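Long-range contact in cytolethal distending toxin protein B (Haemophilus ducreyi, PDB 1SR4), which forms the DNase I-like subunit of a bacterial genotoxin and probably damages host-cell DNA as a nuclease, disturbing the cell cycle: residues R57-E68 with Q105-H113. Numbering follows the deposited sequence.
Sequences RVIQHGGTPIEE and QADEAFIVH
Where the two β-sheets of the DNase I-like sandwich meet at one margin, the loop leading into strand 67-72 of one sheet lies over strand 108-112, an outermost strand of the other, with Arg57 and Ile59 touching Ala106 and Ala109. In Arg57, CG stands anti to the backbone N (chi1 -175°) and the chain runs on extended to NE, carrying the guanidinium across to the backbone of 105-113. Arginine has the length to span this gap and two terminal nitrogens for one carbonyl: Arg57 NH1 and NH2 both donate to Ala106 O, at 2.8 Å and 3.1 Å, from the same face of its plane. Arg57 NH1 also forms a salt bridge with Glu68 OE2 (3.1 Å), joining the Ala106 carbonyl across the contact to a carboxylate in its own segment. Gln105 NE2 donates a nearly straight bond to the syn side of Glu68 OE2 (2.9 Å, 168°), from the face opposite Arg57; amide and carboxylate lie only 19° apart. A water donates to Glu68 OE1 and accepts a weak bond from Gln105 NE2. Beyond this polar end the contact turns apolar: the small methyl Ala109 CB admits Ile59 CG2 at a tight 3.4 Å, and Ile111 CG2 packs 3.9 Å from Thr64 CB. Tyr85, on strand 81-87, also binds Glu68 OE2, and Thr55 holds Glu68 OE1. Strand 108-112 itself pairs antiparallel with strand 124-129, while Val112 packs against helix 147-159.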
loop_
_atom_site.group_PDB
_atom_site.type_symbol
_atom_site.label_atom_id
_atom_site.label_comp_id
_atom_site.label_asym_id
_atom_site.label_seq_id
_atom_site.Cartn_x
_atom_site.Cartn_y
_atom_site.Cartn_z
ATOM N N ARG B 57 1.540 -24.972 14.910
ATOM C CA ARG B 57 0.864 -24.421 16.067
ATOM C C ARG B 57 -0.648 -24.507 15.969
ATOM O O ARG B 57 -1.230 -24.290 14.914
ATOM C CB ARG B 57 1.267 -22.964 16.265
ATOM C CG ARG B 57 0.700 -22.355 17.515
ATOM C CD ARG B 57 0.963 -20.864 17.570
ATOM N NE ARG B 57 0.541 -20.292 18.845
ATOM C CZ ARG B 57 0.764 -19.034 19.215
ATOM N NH1 ARG B 57 1.402 -18.192 18.398
ATOM N NH2 ARG B 57 0.363 -18.622 20.416
ATOM N N VAL B 58 -1.289 -24.842 17.078
ATOM C CA VAL B 58 -2.737 -24.899 17.084
ATOM C C VAL B 58 -3.274 -23.845 18.029
ATOM O O VAL B 58 -2.903 -23.804 19.198
ATOM C CB VAL B 58 -3.248 -26.282 17.505
ATOM C CG1 VAL B 58 -3.159 -27.233 16.323
ATOM C CG2 VAL B 58 -2.430 -26.807 18.668
ATOM N N ILE B 59 -4.123 -22.972 17.501
ATOM C CA ILE B 59 -4.730 -21.913 18.296
ATOM C C ILE B 59 -6.232 -22.097 18.272
ATOM O O ILE B 59 -6.946 -21.482 19.051
ATOM C CB ILE B 59 -4.456 -20.528 17.729
ATOM C CG1 ILE B 59 -2.965 -20.341 17.476
ATOM C CG2 ILE B 59 -4.954 -19.478 18.705
ATOM C CD1 ILE B 59 -2.663 -19.069 16.726
ATOM N N GLN B 60 -6.711 -22.925 17.352
ATOM C CA GLN B 60 -8.137 -23.186 17.247
ATOM C C GLN B 60 -8.656 -23.606 18.614
ATOM O O GLN B 60 -8.504 -24.763 19.013
ATOM C CB GLN B 60 -8.407 -24.316 16.247
ATOM C CG GLN B 60 -8.230 -23.934 14.779
ATOM C CD GLN B 60 -9.411 -23.144 14.228
ATOM O OE1 GLN B 60 -9.391 -22.709 13.079
ATOM N NE2 GLN B 60 -10.446 -22.966 15.045
ATOM N N HIS B 61 -9.252 -22.665 19.336
ATOM C CA HIS B 61 -9.800 -22.970 20.645
ATOM C C HIS B 61 -11.257 -22.537 20.683
ATOM O O HIS B 61 -11.721 -21.969 21.671
ATOM C CB HIS B 61 -8.998 -22.269 21.750
ATOM C CG HIS B 61 -7.575 -22.732 21.847
ATOM N ND1 HIS B 61 -7.221 -24.063 21.800
ATOM C CD2 HIS B 61 -6.417 -22.039 21.983
ATOM C CE1 HIS B 61 -5.907 -24.171 21.901
ATOM N NE2 HIS B 61 -5.396 -22.958 22.013
ATOM N N GLY B 62 -11.970 -22.818 19.596
ATOM C CA GLY B 62 -13.373 -22.457 19.506
ATOM C C GLY B 62 -13.930 -22.714 18.117
ATOM O O GLY B 62 -13.248 -23.295 17.268
ATOM N N GLY B 63 -15.163 -22.272 17.877
ATOM C CA GLY B 63 -15.785 -22.480 16.580
ATOM C C GLY B 63 -15.263 -21.609 15.447
ATOM O O GLY B 63 -15.349 -21.996 14.275
ATOM N N THR B 64 -14.739 -20.431 15.777
ATOM C CA THR B 64 -14.214 -19.535 14.753
ATOM C C THR B 64 -12.794 -19.947 14.395
ATOM O O THR B 64 -11.928 -20.051 15.256
ATOM C CB THR B 64 -14.198 -18.063 15.213
ATOM O OG1 THR B 64 -15.529 -17.641 15.510
ATOM C CG2 THR B 64 -13.650 -17.174 14.111
ATOM N N PRO B 65 -12.545 -20.190 13.105
ATOM C CA PRO B 65 -11.228 -20.595 12.618
ATOM C C PRO B 65 -10.148 -19.518 12.797
ATOM O O PRO B 65 -10.406 -18.320 12.666
ATOM C CB PRO B 65 -11.496 -20.912 11.148
ATOM C CG PRO B 65 -12.586 -19.933 10.792
ATOM C CD PRO B 65 -13.500 -20.034 11.993
ATOM N N ILE B 66 -8.942 -19.959 13.119
ATOM C CA ILE B 66 -7.820 -19.051 13.287
ATOM C C ILE B 66 -6.578 -19.924 13.170
ATOM O O ILE B 66 -6.429 -20.904 13.897
ATOM C CB ILE B 66 -7.894 -18.312 14.655
ATOM C CG1 ILE B 66 -6.989 -17.076 14.637
ATOM C CG2 ILE B 66 -7.541 -19.250 15.796
ATOM C CD1 ILE B 66 -5.524 -17.369 14.485
ATOM N N GLU B 67 -5.702 -19.589 12.229
ATOM C CA GLU B 67 -4.505 -20.387 12.007
ATOM C C GLU B 67 -3.275 -19.506 11.886
ATOM O O GLU B 67 -3.374 -18.333 11.521
ATOM C CB GLU B 67 -4.658 -21.208 10.724
ATOM C CG GLU B 67 -5.830 -22.164 10.716
ATOM C CD GLU B 67 -6.105 -22.710 9.325
ATOM O OE1 GLU B 67 -6.295 -21.906 8.386
ATOM O OE2 GLU B 67 -6.131 -23.945 9.165
ATOM N N GLU B 68 -2.118 -20.078 12.185
ATOM C CA GLU B 68 -0.862 -19.345 12.095
ATOM C C GLU B 68 -0.056 -19.794 10.871
ATOM O O GLU B 68 0.053 -20.994 10.600
ATOM C CB GLU B 68 -0.040 -19.570 13.357
ATOM C CG GLU B 68 1.283 -18.809 13.399
ATOM C CD GLU B 68 2.148 -19.256 14.570
ATOM O OE1 GLU B 68 2.586 -20.419 14.561
ATOM O OE2 GLU B 68 2.385 -18.463 15.501
ATOM N N GLN B 105 5.845 -13.191 16.898
ATOM C CA GLN B 105 4.864 -14.244 17.118
ATOM C C GLN B 105 3.843 -13.858 18.191
ATOM O O GLN B 105 4.193 -13.213 19.173
ATOM C CB GLN B 105 5.574 -15.521 17.527
ATOM C CG GLN B 105 4.640 -16.686 17.631
ATOM C CD GLN B 105 5.386 -17.982 17.673
ATOM O OE1 GLN B 105 6.361 -18.124 18.417
ATOM N NE2 GLN B 105 4.941 -18.944 16.874
ATOM N N ALA B 106 2.579 -14.242 18.006
ATOM C CA ALA B 106 1.562 -13.928 19.007
ATOM C C ALA B 106 1.712 -14.827 20.240
ATOM O O ALA B 106 2.012 -16.014 20.122
ATOM C CB ALA B 106 0.166 -14.106 18.413
ATOM N N ASP B 107 1.525 -14.269 21.430
ATOM C CA ASP B 107 1.608 -15.098 22.629
ATOM C C ASP B 107 0.270 -15.818 22.791
ATOM O O ASP B 107 0.192 -16.926 23.319
ATOM C CB ASP B 107 1.885 -14.244 23.875
ATOM C CG ASP B 107 3.296 -13.673 23.892
ATOM O OD1 ASP B 107 4.247 -14.446 23.693
ATOM O OD2 ASP B 107 3.465 -12.458 24.106
ATOM N N GLU B 108 -0.782 -15.192 22.283
ATOM C CA GLU B 108 -2.118 -15.736 22.425
ATOM C C GLU B 108 -3.051 -15.067 21.415
ATOM O O GLU B 108 -2.762 -13.976 20.923
ATOM C CB GLU B 108 -2.557 -15.455 23.866
ATOM C CG GLU B 108 -3.984 -15.740 24.252
ATOM C CD GLU B 108 -4.249 -15.348 25.705
ATOM O OE1 GLU B 108 -3.534 -14.471 26.238
ATOM O OE2 GLU B 108 -5.179 -15.901 26.315
ATOM N N ALA B 109 -4.147 -15.734 21.078
ATOM C CA ALA B 109 -5.109 -15.166 20.144
ATOM C C ALA B 109 -6.424 -15.014 20.894
ATOM O O ALA B 109 -6.645 -15.695 21.903
ATOM C CB ALA B 109 -5.294 -16.071 18.942
ATOM N N PHE B 110 -7.275 -14.110 20.407
ATOM C CA PHE B 110 -8.580 -13.824 21.007
ATOM C C PHE B 110 -9.601 -13.638 19.896
ATOM O O PHE B 110 -9.307 -12.992 18.896
ATOM C CB PHE B 110 -8.551 -12.496 21.770
ATOM C CG PHE B 110 -7.766 -12.518 23.045
ATOM C CD1 PHE B 110 -8.356 -12.926 24.232
ATOM C CD2 PHE B 110 -6.451 -12.066 23.073
ATOM C CE1 PHE B 110 -7.645 -12.876 25.446
ATOM C CE2 PHE B 110 -5.733 -12.015 24.273
ATOM C CZ PHE B 110 -6.335 -12.418 25.461
ATOM N N ILE B 111 -10.791 -14.200 20.066
ATOM C CA ILE B 111 -11.872 -14.007 19.112
ATOM C C ILE B 111 -13.010 -13.455 19.965
ATOM O O ILE B 111 -13.385 -14.066 20.964
ATOM C CB ILE B 111 -12.339 -15.331 18.436
ATOM C CG1 ILE B 111 -11.317 -15.804 17.398
ATOM C CG2 ILE B 111 -13.664 -15.114 17.736
ATOM C CD1 ILE B 111 -10.125 -16.511 17.991
ATOM N N VAL B 112 -13.538 -12.294 19.604
ATOM C CA VAL B 112 -14.628 -11.702 20.370
ATOM C C VAL B 112 -15.797 -11.367 19.453
ATOM O O VAL B 112 -15.632 -10.680 18.437
ATOM C CB VAL B 112 -14.169 -10.427 21.103
ATOM C CG1 VAL B 112 -15.297 -9.871 21.969
ATOM C CG2 VAL B 112 -12.973 -10.748 21.978
ATOM N N HIS B 113 -16.976 -11.881 19.804
ATOM C CA HIS B 113 -18.178 -11.637 19.017
ATOM C C HIS B 113 -18.923 -10.416 19.508
ATOM O O HIS B 113 -18.733 -9.978 20.648
ATOM C CB HIS B 113 -19.119 -12.846 19.086
ATOM C CG HIS B 113 -18.572 -14.072 18.426
ATOM N ND1 HIS B 113 -17.709 -14.938 19.063
ATOM C CD2 HIS B 113 -18.721 -14.544 17.165
ATOM C CE1 HIS B 113 -17.348 -15.891 18.220
ATOM N NE2 HIS B 113 -17.947 -15.675 17.062
HETATM O O HOH W 1 4.775 -21.588 15.458
#